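Local coordinates for PUM-HD domain-containing protein (PDB 7CGF), which binds PBE RNA through its Pumilio repeats and, as a PUF-family protein, probably recognises the 3' untranslated regions of messenger RNAs, at residues A[232-237]-A[267-272]. The protein carries 2 engineered substitutions. Residues are numbered along the deposited sequence; the frame is centred on the assembly and turned at random.
Sequences YVVQHV and SNVIEK. With nucleotides of chain B.
V234 meets V269, and Q235 lies across K272, where the RNA-reading helices of two consecutive Pumilio repeats run side by side on the concave surface of the PUF superhelix. The helical segments are nearly parallel, at 15°, with axes 9.3 Å apart. One side of the contact is buried and apolar: the two valine side chains cross at about a right angle, CG1 of V234 lying 3.7 Å from CG1 of V269, and helix 221-225 covers V234 further. The other side is partly exposed and carries a water, though its aliphatic parts still touch. There K272, bent at chi2 (73°), runs its chain past Q235 and brings CE to 3.6 Å from the backbone O of Q235, while its NZ forms a salt bridge with E239. The water lies 2.7 Å from Q235 OE1 and within hydrogen-bonding distance of the backbone O of N268; no direct hydrogen bond joins the two segments.

Toward the RNA, each helix reads the edge of one base. Q235, extended beyond CG, carries NE2 past CB of N268 to within 2.9 Å of O4 of U3 of chain B in a nearly straight bond (169°). N268 packs on this same uracil, CG 3.3 Å from C4 of U3, whereas the Y232 ring has A4 of chain B over the centre of one face. Asparagine–glutamine (N231, Q235) for uracil and serine–glutamate for guanine follow the familiar Pumilio code: S267 OG accepts from N2 of G2 of chain B, and E271 OE2 accepts from both donor atoms, N1 at 2.7 Å and N2 at 2.9 Å.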
ATOM      1  N   TYR A 232       7.590   2.514  -8.024  1.00 14.36           N
ATOM      2  CA  TYR A 232       7.456   2.285  -6.589  1.00 14.80           C
ATOM      3  C   TYR A 232       7.755   0.842  -6.223  1.00 16.78           C
ATOM      4  O   TYR A 232       8.298   0.578  -5.142  1.00 16.42           O
ATOM      5  CB  TYR A 232       6.051   2.626  -6.126  1.00 15.04           C
ATOM      6  CG  TYR A 232       5.705   4.097  -6.240  1.00 16.28           C
ATOM      7  CD1 TYR A 232       6.110   4.990  -5.262  1.00 20.43           C
ATOM      8  CD2 TYR A 232       4.952   4.570  -7.308  1.00 17.22           C
ATOM      9  CE1 TYR A 232       5.773   6.328  -5.329  1.00 20.20           C
ATOM     10  CE2 TYR A 232       4.609   5.929  -7.390  1.00 16.31           C
ATOM     11  CZ  TYR A 232       5.033   6.790  -6.397  1.00 19.47           C
ATOM     12  OH  TYR A 232       4.685   8.126  -6.470  1.00 23.19           O
ATOM     13  N   VAL A 233       7.400  -0.104  -7.097  1.00 14.46           N
ATOM     14  CA  VAL A 233       7.741  -1.505  -6.843  1.00 13.57           C
ATOM     15  C   VAL A 233       9.253  -1.673  -6.787  1.00 13.70           C
ATOM     16  O   VAL A 233       9.795  -2.330  -5.891  1.00 14.43           O
ATOM     17  CB  VAL A 233       7.102  -2.405  -7.919  1.00 16.43           C
ATOM     18  CG1 VAL A 233       7.665  -3.824  -7.874  1.00 14.50           C
ATOM     19  CG2 VAL A 233       5.565  -2.426  -7.767  1.00 12.85           C
ATOM     20  N   VAL A 234       9.958  -1.080  -7.752  1.00 14.97           N
ATOM     21  CA  VAL A 234      11.413  -1.156  -7.759  1.00 13.11           C
ATOM     22  C   VAL A 234      11.998  -0.468  -6.528  1.00 15.25           C
ATOM     23  O   VAL A 234      12.961  -0.964  -5.935  1.00 16.73           O
ATOM     24  CB  VAL A 234      11.980  -0.558  -9.055  1.00 13.88           C
ATOM     25  CG1 VAL A 234      13.507  -0.380  -8.939  1.00 17.13           C
ATOM     26  CG2 VAL A 234      11.634  -1.454 -10.242  1.00 14.10           C
ATOM     27  N   GLN A 235      11.434   0.676  -6.112  1.00 13.99           N
ATOM     28  CA  GLN A 235      11.943   1.297  -4.896  1.00 14.56           C
ATOM     29  C   GLN A 235      11.789   0.365  -3.697  1.00 17.22           C
ATOM     30  O   GLN A 235      12.673   0.309  -2.834  1.00 17.61           O
ATOM     31  CB  GLN A 235      11.252   2.636  -4.653  1.00 15.08           C
ATOM     32  CG  GLN A 235      11.689   3.656  -5.691  1.00 17.93           C
ATOM     33  CD  GLN A 235      11.080   4.995  -5.411  1.00 20.37           C
ATOM     34  OE1 GLN A 235      11.393   5.636  -4.403  1.00 19.89           O
ATOM     35  NE2 GLN A 235      10.157   5.405  -6.271  1.00 17.33           N
ATOM     36  N   HIS A 236      10.717  -0.425  -3.667  1.00 16.28           N
ATOM     37  CA  HIS A 236      10.534  -1.386  -2.583  1.00 15.23           C
ATOM     38  C   HIS A 236      11.542  -2.529  -2.649  1.00 16.90           C
ATOM     39  O   HIS A 236      11.945  -3.036  -1.594  1.00 18.77           O
ATOM     40  CB  HIS A 236       9.097  -1.913  -2.594  1.00 16.49           C
ATOM     41  CG  HIS A 236       8.152  -1.057  -1.809  1.00 17.10           C
ATOM     42  ND1 HIS A 236       7.859   0.243  -2.160  1.00 23.95           N
ATOM     43  CD2 HIS A 236       7.478  -1.295  -0.656  1.00 22.73           C
ATOM     44  CE1 HIS A 236       7.026   0.760  -1.273  1.00 22.68           C
ATOM     45  NE2 HIS A 236       6.785  -0.151  -0.347  1.00 24.57           N
ATOM     46  N   VAL A 237      11.942  -2.956  -3.855  1.00 14.67           N
ATOM     47  CA  VAL A 237      13.021  -3.944  -4.000  1.00 13.91           C
ATOM     48  C   VAL A 237      14.325  -3.402  -3.426  1.00 18.65           C
ATOM     49  O   VAL A 237      15.026  -4.093  -2.679  1.00 20.36           O
ATOM     50  CB  VAL A 237      13.201  -4.355  -5.469  1.00 16.52           C
ATOM     51  CG1 VAL A 237      14.397  -5.355  -5.593  1.00 16.39           C
ATOM     52  CG2 VAL A 237      11.927  -4.985  -5.992  1.00 15.87           C
ATOM     53  N   SER A 267      13.785   8.268 -12.704  1.00 14.84           N
ATOM     54  CA  SER A 267      14.621   9.185 -11.932  1.00 17.71           C
ATOM     55  C   SER A 267      14.455   8.960 -10.433  1.00 16.78           C
ATOM     56  O   SER A 267      15.429   9.072  -9.680  1.00 16.30           O
ATOM     57  CB  SER A 267      14.310  10.645 -12.304  1.00 17.28           C
ATOM     58  OG  SER A 267      12.973  11.004 -11.968  1.00 18.75           O
ATOM     59  N   ASN A 268      13.250   8.589  -9.984  1.00 15.29           N
ATOM     60  CA  ASN A 268      13.041   8.342  -8.563  1.00 17.03           C
ATOM     61  C   ASN A 268      13.771   7.097  -8.098  1.00 16.66           C
ATOM     62  O   ASN A 268      14.127   6.995  -6.917  1.00 18.47           O
ATOM     63  CB  ASN A 268      11.544   8.188  -8.259  1.00 16.41           C
ATOM     64  CG  ASN A 268      10.738   9.412  -8.673  1.00 20.24           C
ATOM     65  OD1 ASN A 268       9.986   9.389  -9.665  1.00 22.01           O
ATOM     66  ND2 ASN A 268      10.909  10.493  -7.933  1.00 16.17           N
ATOM     67  N   VAL A 269      13.956   6.129  -8.990  1.00 15.97           N
ATOM     68  CA  VAL A 269      14.677   4.910  -8.630  1.00 16.08           C
ATOM     69  C   VAL A 269      16.131   5.229  -8.287  1.00 17.92           C
ATOM     70  O   VAL A 269      16.676   4.704  -7.309  1.00 17.21           O
ATOM     71  CB  VAL A 269      14.551   3.880  -9.768  1.00 15.98           C
ATOM     72  CG1 VAL A 269      15.491   2.675  -9.556  1.00 17.69           C
ATOM     73  CG2 VAL A 269      13.103   3.433  -9.904  1.00 16.43           C
ATOM     74  N   ILE A 270      16.770   6.123  -9.049  1.00 15.54           N
ATOM     75  CA  ILE A 270      18.146   6.498  -8.711  1.00 17.30           C
ATOM     76  C   ILE A 270      18.185   7.174  -7.351  1.00 18.06           C
ATOM     77  O   ILE A 270      19.084   6.921  -6.546  1.00 17.62           O
ATOM     78  CB  ILE A 270      18.769   7.407  -9.784  1.00 16.14           C
ATOM     79  CG1 ILE A 270      18.633   6.804 -11.161  1.00 21.48           C
ATOM     80  CG2 ILE A 270      20.257   7.653  -9.467  1.00 17.94           C
ATOM     81  CD1 ILE A 270      19.243   7.673 -12.232  1.00 24.33           C
ATOM     82  N   GLU A 271      17.217   8.053  -7.073  1.00 15.16           N
ATOM     83  CA  GLU A 271      17.183   8.705  -5.773  1.00 16.35           C
ATOM     84  C   GLU A 271      17.087   7.683  -4.652  1.00 19.59           C
ATOM     85  O   GLU A 271      17.754   7.818  -3.621  1.00 20.63           O
ATOM     86  CB  GLU A 271      16.022   9.694  -5.707  1.00 22.09           C
ATOM     87  CG  GLU A 271      16.213  10.866  -6.644  1.00 19.22           C
ATOM     88  CD  GLU A 271      15.227  11.995  -6.376  1.00 24.60           C
ATOM     89  OE1 GLU A 271      14.855  12.202  -5.199  1.00 28.83           O
ATOM     90  OE2 GLU A 271      14.820  12.667  -7.346  1.00 24.47           O
ATOM     91  N   LYS A 272      16.277   6.640  -4.851  1.00 19.46           N
ATOM     92  CA  LYS A 272      16.131   5.622  -3.821  1.00 18.90           C
ATOM     93  C   LYS A 272      17.443   4.889  -3.593  1.00 19.04           C
ATOM     94  O   LYS A 272      17.784   4.552  -2.450  1.00 22.88           O
ATOM     95  CB  LYS A 272      15.023   4.640  -4.209  1.00 16.73           C
ATOM     96  CG  LYS A 272      14.670   3.637  -3.127  1.00 18.45           C
ATOM     97  CD  LYS A 272      13.906   4.289  -1.988  1.00 20.33           C
ATOM     98  CE  LYS A 272      13.541   3.249  -0.929  1.00 25.25           C
ATOM     99  NZ  LYS A 272      12.810   3.841   0.221  1.00 27.62           N
TER
ATOM    100  P     U B   3       4.618  15.866 -10.838  1.00 26.45           P
ATOM    101  OP1   U B   3       3.467  15.480 -11.694  1.00 32.18           O
ATOM    102  OP2   U B   3       4.470  16.894  -9.794  1.00 25.80           O
ATOM    103  O5'   U B   3       5.218  14.612 -10.058  1.00 27.11           O
ATOM    104  C5'   U B   3       4.502  13.987  -9.009  1.00 21.77           C
ATOM    105  C4'   U B   3       4.227  12.559  -9.386  1.00 24.13           C
ATOM    106  O4'   U B   3       5.476  11.840  -9.512  1.00 25.05           O
ATOM    107  C3'   U B   3       3.427  11.738  -8.394  1.00 34.03           C
ATOM    108  O3'   U B   3       2.042  11.993  -8.531  1.00 37.77           O
ATOM    109  C2'   U B   3       3.801  10.306  -8.770  1.00 31.75           C
ATOM    110  O2'   U B   3       3.013   9.871  -9.866  1.00 33.40           O
ATOM    111  C1'   U B   3       5.245  10.465  -9.265  1.00 28.11           C
ATOM    112  N1    U B   3       6.260   9.924  -8.331  1.00 23.97           N
ATOM    113  C2    U B   3       6.604   8.611  -8.616  1.00 19.31           C
ATOM    114  O2    U B   3       6.084   8.013  -9.544  1.00 17.86           O
ATOM    115  N3    U B   3       7.550   8.060  -7.792  1.00 19.25           N
ATOM    116  C4    U B   3       8.156   8.671  -6.721  1.00 19.98           C
ATOM    117  O4    U B   3       8.990   8.065  -6.053  1.00 19.69           O
ATOM    118  C5    U B   3       7.748  10.032  -6.487  1.00 23.65           C
ATOM    119  C6    U B   3       6.824  10.597  -7.280  1.00 23.26           C
ATOM    120  P     A B   4       1.062  11.970  -7.261  1.00 61.69           P
ATOM    121  OP1   A B   4      -0.132  12.741  -7.679  1.00 63.40           O
ATOM    122  OP2   A B   4       1.778  12.329  -6.018  1.00 60.01           O
ATOM    123  O5'   A B   4       0.617  10.452  -7.158  1.00 63.57           O
ATOM    124  C5'   A B   4      -0.350   9.954  -8.059  1.00 67.03           C
ATOM    125  C4'   A B   4      -0.506   8.462  -7.964  1.00 66.41           C
ATOM    126  O4'   A B   4       0.772   7.825  -7.733  1.00 64.30           O
ATOM    127  C3'   A B   4      -1.364   7.915  -6.840  1.00 63.35           C
ATOM    128  O3'   A B   4      -2.752   8.092  -7.050  1.00 65.76           O
ATOM    129  C2'   A B   4      -0.946   6.454  -6.827  1.00 64.15           C
ATOM    130  O2'   A B   4      -1.571   5.760  -7.895  1.00 64.95           O
ATOM    131  C1'   A B   4       0.547   6.563  -7.146  1.00 63.03           C
ATOM    132  N9    A B   4       1.390   6.355  -5.956  1.00 26.95           N
ATOM    133  C8    A B   4       1.870   7.131  -4.929  1.00 25.77           C
ATOM    134  N7    A B   4       2.600   6.432  -4.067  1.00 26.76           N
ATOM    135  C5    A B   4       2.568   5.121  -4.566  1.00 21.39           C
ATOM    136  C6    A B   4       3.105   3.873  -4.187  1.00 21.07           C
ATOM    137  N6    A B   4       3.863   3.629  -3.116  1.00 21.91           N
ATOM    138  N1    A B   4       2.837   2.815  -4.976  1.00 19.83           N
ATOM    139  C2    A B   4       2.100   2.948  -6.055  1.00 20.59           C
ATOM    140  N3    A B   4       1.537   4.060  -6.516  1.00 26.10           N
ATOM    141  C4    A B   4       1.819   5.092  -5.716  1.00 18.46           C
ATOM    142  P     G B   2       7.241  20.853 -10.504  1.00 35.12           P
ATOM    143  OP1   G B   2       5.774  20.934 -10.689  1.00 40.63           O
ATOM    144  OP2   G B   2       7.794  21.132  -9.168  1.00 34.12           O
ATOM    145  O5'   G B   2       7.638  19.359 -10.910  1.00 28.52           O
ATOM    146  C5'   G B   2       7.501  18.914 -12.248  1.00 20.67           C
ATOM    147  C4'   G B   2       7.833  17.448 -12.363  1.00 31.25           C
ATOM    148  O4'   G B   2       9.230  17.243 -12.036  1.00 28.50           O
ATOM    149  C3'   G B   2       7.091  16.537 -11.401  1.00 26.49           C
ATOM    150  O3'   G B   2       5.788  16.240 -11.865  1.00 29.48           O
ATOM    151  C2'   G B   2       8.026  15.328 -11.303  1.00 21.46           C
ATOM    152  O2'   G B   2       7.902  14.486 -12.440  1.00 23.22           O
ATOM    153  C1'   G B   2       9.397  16.004 -11.373  1.00 22.73           C
ATOM    154  N9    G B   2       9.965  16.232 -10.031  1.00 23.83           N
ATOM    155  C8    G B   2       9.671  17.205  -9.103  1.00 23.38           C
ATOM    156  N7    G B   2      10.359  17.097  -7.996  1.00 27.79           N
ATOM    157  C5    G B   2      11.159  15.976  -8.199  1.00 27.25           C
ATOM    158  C6    G B   2      12.121  15.355  -7.361  1.00 22.65           C
ATOM    159  O6    G B   2      12.488  15.671  -6.226  1.00 25.34           O
ATOM    160  N1    G B   2      12.697  14.242  -7.984  1.00 21.61           N
ATOM    161  C2    G B   2      12.390  13.805  -9.242  1.00 19.00           C
ATOM    162  N2    G B   2      13.045  12.706  -9.652  1.00 19.84           N
ATOM    163  N3    G B   2      11.477  14.365 -10.032  1.00 19.81           N
ATOM    164  C4    G B   2      10.923  15.442  -9.444  1.00 21.88           C
TER
HETATM  165  O   HOH W   1      12.651   7.975  -4.401  1.00 34.29           O